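PDB 3OBY: protein pelota homolog from Archaeoglobus fulgidus, which probably recognises stalled ribosomes and helps to release them and degrade the damaged messenger RNA, as an archaeal member of the eukaryotic release factor 1 family. Local coordinates for residues Y187-L201 with A212-G224. Numbering follows the deposited sequence.
Sequences YLIVAGPGFAKNDFL and AKNAVVVDVSSVG
Lys-197, on the first turn of helix 196-207, reaches back to the carbonyls of Val-218 and Val-220, in the chain that follows strand 215-217, and shows how one amine can gather several carbonyls. With chi1 at 52°, CG tucks in beside both backbone branches, and the extended chain beyond it carries NZ down to the carbonyls. CB and CG pass over CG1 of Val-217; CD comes closest to that methyl, at 3.5 Å, and CE moves on toward the carbonyl of Val-218. NZ donates to Val-218 O at 2.9 Å, on a lone pair in the carbonyl plane, to Gly-192 O at 2.8 Å, and weakly to Val-220 O. With an alanine in its place, the carbonyls of Gly-192 and Val-218 would probably lose their shared donor, and the helix start its tie to 218-220. Farther along the helix, Leu-201 lays CD2 against CG2 of Val-217 and CD1 near CB of Ala-215. Beneath, strands 187-191 and 215-217 pair in parallel: Leu-188 N binds Asn-214 O, Leu-188 O takes Val-216 N, and Val-190 repeats the pattern with Val-216 and Val-218. On the other face, Ile-189 CG2 meets Val-218 CG2 at 4.0 Å. The unit is a beta-alpha-beta crossover, with strand 215-217 outermost in this mixed sheet of eRF1 domain 2 and strand 187-191 between it and strand 131-137; helix 196-207 lies over Leu-188 and Val-190, while helices 224-233 and 236-262 pack against Ile-189.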
loop_
_atom_site.group_PDB
_atom_site.type_symbol
_atom_site.label_atom_id
_atom_site.label_comp_id
_atom_site.label_asym_id
_atom_site.label_seq_id
_atom_site.Cartn_x
_atom_site.Cartn_y
_atom_site.Cartn_z
ATOM N N TYR A 187 8.728 1.922 -13.372
ATOM C CA TYR A 187 7.638 2.840 -13.680
ATOM C C TYR A 187 8.138 4.214 -14.073
ATOM O O TYR A 187 9.078 4.749 -13.476
ATOM C CB TYR A 187 6.671 2.973 -12.497
ATOM C CG TYR A 187 5.896 1.716 -12.213
ATOM C CD1 TYR A 187 4.923 1.258 -13.099
ATOM C CD2 TYR A 187 6.159 0.962 -11.075
ATOM C CE1 TYR A 187 4.232 0.072 -12.854
ATOM C CE2 TYR A 187 5.476 -0.221 -10.820
ATOM C CZ TYR A 187 4.517 -0.660 -11.712
ATOM O OH TYR A 187 3.858 -1.838 -11.463
ATOM N N LEU A 188 7.489 4.778 -15.084
ATOM C CA LEU A 188 7.846 6.083 -15.597
ATOM C C LEU A 188 6.702 7.076 -15.440
ATOM O O LEU A 188 5.553 6.771 -15.760
ATOM C CB LEU A 188 8.230 5.967 -17.081
ATOM C CG LEU A 188 8.499 7.263 -17.859
ATOM C CD1 LEU A 188 9.750 7.937 -17.325
ATOM C CD2 LEU A 188 8.655 6.956 -19.342
ATOM N N ILE A 189 7.022 8.252 -14.914
ATOM C CA ILE A 189 6.037 9.309 -14.781
ATOM C C ILE A 189 6.483 10.296 -15.851
ATOM O O ILE A 189 7.622 10.749 -15.841
ATOM C CB ILE A 189 6.086 10.012 -13.400
ATOM C CG1 ILE A 189 5.587 9.078 -12.297
ATOM C CG2 ILE A 189 5.193 11.233 -13.420
ATOM C CD1 ILE A 189 6.378 7.807 -12.169
ATOM N N VAL A 190 5.595 10.603 -16.786
ATOM C CA VAL A 190 5.903 11.530 -17.871
ATOM C C VAL A 190 5.054 12.787 -17.729
ATOM O O VAL A 190 3.838 12.742 -17.906
ATOM C CB VAL A 190 5.602 10.878 -19.232
ATOM C CG1 VAL A 190 6.006 11.797 -20.356
ATOM C CG2 VAL A 190 6.328 9.558 -19.335
ATOM N N ALA A 191 5.697 13.905 -17.406
ATOM C CA ALA A 191 4.987 15.169 -17.238
ATOM C C ALA A 191 5.633 16.265 -18.068
ATOM O O ALA A 191 6.696 16.063 -18.650
ATOM C CB ALA A 191 4.969 15.572 -15.771
ATOM N N GLY A 192 4.985 17.427 -18.111
ATOM C CA GLY A 192 5.505 18.545 -18.878
ATOM C C GLY A 192 4.412 19.404 -19.488
ATOM O O GLY A 192 3.236 19.039 -19.460
ATOM N N PRO A 193 4.772 20.566 -20.048
ATOM C CA PRO A 193 3.801 21.471 -20.666
ATOM C C PRO A 193 3.377 21.042 -22.070
ATOM O O PRO A 193 4.198 20.586 -22.862
ATOM C CB PRO A 193 4.550 22.797 -20.682
ATOM C CG PRO A 193 5.960 22.358 -20.946
ATOM C CD PRO A 193 6.110 21.184 -20.000
ATOM N N GLY A 194 2.089 21.192 -22.351
ATOM C CA GLY A 194 1.571 20.878 -23.651
ATOM C C GLY A 194 1.417 19.411 -23.948
ATOM O O GLY A 194 1.024 18.577 -23.112
ATOM N N PHE A 195 1.752 19.088 -25.181
ATOM C CA PHE A 195 1.581 17.727 -25.645
ATOM C C PHE A 195 2.871 16.989 -25.888
ATOM O O PHE A 195 2.819 15.833 -26.321
ATOM C CB PHE A 195 0.750 17.738 -26.896
ATOM C CG PHE A 195 -0.578 18.390 -26.724
ATOM C CD1 PHE A 195 -0.698 19.772 -26.766
ATOM C CD2 PHE A 195 -1.721 17.620 -26.541
ATOM C CE1 PHE A 195 -1.940 20.380 -26.629
ATOM C CE2 PHE A 195 -2.966 18.219 -26.403
ATOM C CZ PHE A 195 -3.076 19.601 -26.447
ATOM N N ALA A 196 3.993 17.615 -25.657
ATOM C CA ALA A 196 5.166 16.837 -25.896
ATOM C C ALA A 196 5.101 15.454 -25.154
ATOM O O ALA A 196 5.438 14.391 -25.699
ATOM C CB ALA A 196 6.288 17.605 -25.491
ATOM N N LYS A 197 4.704 15.508 -23.887
ATOM C CA LYS A 197 4.645 14.323 -23.053
ATOM C C LYS A 197 3.733 13.297 -23.693
ATOM O O LYS A 197 4.047 12.109 -23.747
ATOM C CB LYS A 197 4.147 14.691 -21.652
ATOM C CG LYS A 197 2.850 15.475 -21.643
ATOM C CD LYS A 197 2.522 15.966 -20.244
ATOM C CE LYS A 197 1.297 16.869 -20.238
ATOM N NZ LYS A 197 1.058 17.456 -18.887
ATOM N N ASN A 198 2.600 13.770 -24.192
ATOM C CA ASN A 198 1.632 12.899 -24.831
ATOM C C ASN A 198 2.243 12.191 -26.038
ATOM O O ASN A 198 2.308 10.961 -26.077
ATOM C CB ASN A 198 0.404 13.713 -25.244
ATOM C CG ASN A 198 -0.251 14.403 -24.065
ATOM O OD1 ASN A 198 -0.733 13.751 -23.140
ATOM N ND2 ASN A 198 -0.270 15.730 -24.091
ATOM N N ASP A 199 2.707 12.961 -27.016
ATOM C CA ASP A 199 3.301 12.365 -28.207
ATOM C C ASP A 199 4.460 11.435 -27.861
ATOM O O ASP A 199 4.684 10.438 -28.547
ATOM C CB ASP A 199 3.787 13.449 -29.174
ATOM C CG ASP A 199 2.685 14.418 -29.570
ATOM O OD1 ASP A 199 1.501 14.010 -29.593
ATOM O OD2 ASP A 199 3.010 15.586 -29.868
ATOM N N PHE A 200 5.192 11.757 -26.798
ATOM C CA PHE A 200 6.323 10.933 -26.378
ATOM C C PHE A 200 5.826 9.543 -25.979
ATOM O O PHE A 200 6.380 8.528 -26.409
ATOM C CB PHE A 200 7.063 11.591 -25.204
ATOM C CG PHE A 200 8.296 10.847 -24.770
ATOM C CD1 PHE A 200 9.404 10.758 -25.608
ATOM C CD2 PHE A 200 8.334 10.192 -23.539
ATOM C CE1 PHE A 200 10.535 10.027 -25.226
ATOM C CE2 PHE A 200 9.456 9.459 -23.150
ATOM C CZ PHE A 200 10.556 9.374 -23.996
ATOM N N LEU A 201 4.778 9.498 -25.162
ATOM C CA LEU A 201 4.219 8.226 -24.728
ATOM C C LEU A 201 3.806 7.404 -25.947
ATOM O O LEU A 201 4.084 6.204 -26.014
ATOM C CB LEU A 201 3.019 8.451 -23.797
ATOM C CG LEU A 201 2.222 7.214 -23.347
ATOM C CD1 LEU A 201 3.149 6.152 -22.788
ATOM C CD2 LEU A 201 1.195 7.619 -22.308
ATOM N N ALA A 212 6.425 1.481 -22.204
ATOM C CA ALA A 212 5.170 2.221 -22.255
ATOM C C ALA A 212 4.061 1.600 -21.403
ATOM O O ALA A 212 3.163 2.308 -20.947
ATOM C CB ALA A 212 4.705 2.354 -23.698
ATOM N N LYS A 213 4.122 0.289 -21.179
ATOM C CA LYS A 213 3.087 -0.379 -20.398
ATOM C C LYS A 213 3.130 0.020 -18.931
ATOM O O LYS A 213 2.161 -0.160 -18.197
ATOM C CB LYS A 213 3.212 -1.902 -20.528
ATOM C CG LYS A 213 4.255 -2.537 -19.630
ATOM C CD LYS A 213 4.296 -4.044 -19.826
ATOM C CE LYS A 213 5.193 -4.717 -18.791
ATOM N NZ LYS A 213 6.604 -4.231 -18.824
ATOM N N ASN A 214 4.259 0.566 -18.506
ATOM C CA ASN A 214 4.423 1.002 -17.125
ATOM C C ASN A 214 4.749 2.486 -17.061
ATOM O O ASN A 214 5.488 2.927 -16.187
ATOM C CB ASN A 214 5.537 0.204 -16.460
ATOM C CG ASN A 214 5.148 -1.226 -16.214
ATOM O OD1 ASN A 214 6.001 -2.112 -16.167
ATOM N ND2 ASN A 214 3.854 -1.465 -16.040
ATOM N N ALA A 215 4.199 3.250 -17.996
ATOM C CA ALA A 215 4.424 4.685 -18.051
ATOM C C ALA A 215 3.093 5.422 -17.992
ATOM O O ALA A 215 2.107 4.973 -18.579
ATOM C CB ALA A 215 5.153 5.041 -19.336
ATOM N N VAL A 216 3.064 6.547 -17.282
ATOM C CA VAL A 216 1.846 7.344 -17.170
ATOM C C VAL A 216 2.129 8.820 -17.387
ATOM O O VAL A 216 3.160 9.332 -16.954
ATOM C CB VAL A 216 1.179 7.182 -15.789
ATOM C CG1 VAL A 216 0.908 5.711 -15.515
ATOM C CG2 VAL A 216 2.067 7.776 -14.705
ATOM N N VAL A 217 1.209 9.500 -18.065
ATOM C CA VAL A 217 1.343 10.930 -18.331
ATOM C C VAL A 217 0.481 11.715 -17.350
ATOM O O VAL A 217 -0.731 11.525 -17.292
ATOM C CB VAL A 217 0.894 11.281 -19.758
ATOM C CG1 VAL A 217 1.017 12.774 -19.987
ATOM C CG2 VAL A 217 1.732 10.527 -20.763
ATOM N N VAL A 218 1.115 12.592 -16.580
ATOM C CA VAL A 218 0.417 13.405 -15.590
ATOM C C VAL A 218 0.172 14.818 -16.110
ATOM O O VAL A 218 0.864 15.285 -17.015
ATOM C CB VAL A 218 1.221 13.460 -14.271
ATOM C CG1 VAL A 218 0.591 14.441 -13.300
ATOM C CG2 VAL A 218 1.263 12.074 -13.648
ATOM N N ASP A 219 -0.818 15.490 -15.532
ATOM C CA ASP A 219 -1.186 16.844 -15.933
ATOM C C ASP A 219 -0.152 17.922 -15.605
ATOM O O ASP A 219 -0.170 18.996 -16.204
ATOM C CB ASP A 219 -2.524 17.229 -15.298
ATOM C CG ASP A 219 -3.077 18.532 -15.843
ATOM O OD1 ASP A 219 -4.030 19.073 -15.243
ATOM O OD2 ASP A 219 -2.564 19.013 -16.878
ATOM N N VAL A 220 0.739 17.647 -14.655
ATOM C CA VAL A 220 1.769 18.613 -14.268
ATOM C C VAL A 220 2.365 19.338 -15.475
ATOM O O VAL A 220 2.687 18.720 -16.487
ATOM C CB VAL A 220 2.917 17.923 -13.492
ATOM C CG1 VAL A 220 4.029 18.920 -13.207
ATOM C CG2 VAL A 220 2.387 17.348 -12.188
ATOM N N SER A 221 2.514 20.654 -15.361
ATOM C CA SER A 221 3.057 21.457 -16.452
ATOM C C SER A 221 4.495 21.880 -16.210
ATOM O O SER A 221 5.245 22.139 -17.154
ATOM C CB SER A 221 2.198 22.704 -16.662
ATOM O OG SER A 221 0.882 22.359 -17.056
ATOM N N SER A 222 4.872 21.958 -14.938
ATOM C CA SER A 222 6.217 22.353 -14.547
ATOM C C SER A 222 7.244 21.501 -15.290
ATOM O O SER A 222 6.892 20.552 -15.984
ATOM C CB SER A 222 6.386 22.168 -13.038
ATOM O OG SER A 222 5.222 22.579 -12.335
ATOM N N VAL A 223 8.516 21.842 -15.148
ATOM C CA VAL A 223 9.566 21.081 -15.803
ATOM C C VAL A 223 10.785 21.029 -14.885
ATOM O O VAL A 223 10.942 21.883 -14.018
ATOM C CB VAL A 223 9.938 21.713 -17.168
ATOM C CG1 VAL A 223 10.351 23.166 -16.977
ATOM C CG2 VAL A 223 11.048 20.909 -17.836
ATOM N N GLY A 224 11.631 20.018 -15.066
ATOM C CA GLY A 224 12.814 19.885 -14.230
ATOM C C GLY A 224 12.498 19.862 -12.741
ATOM O O GLY A 224 11.484 19.296 -12.321
#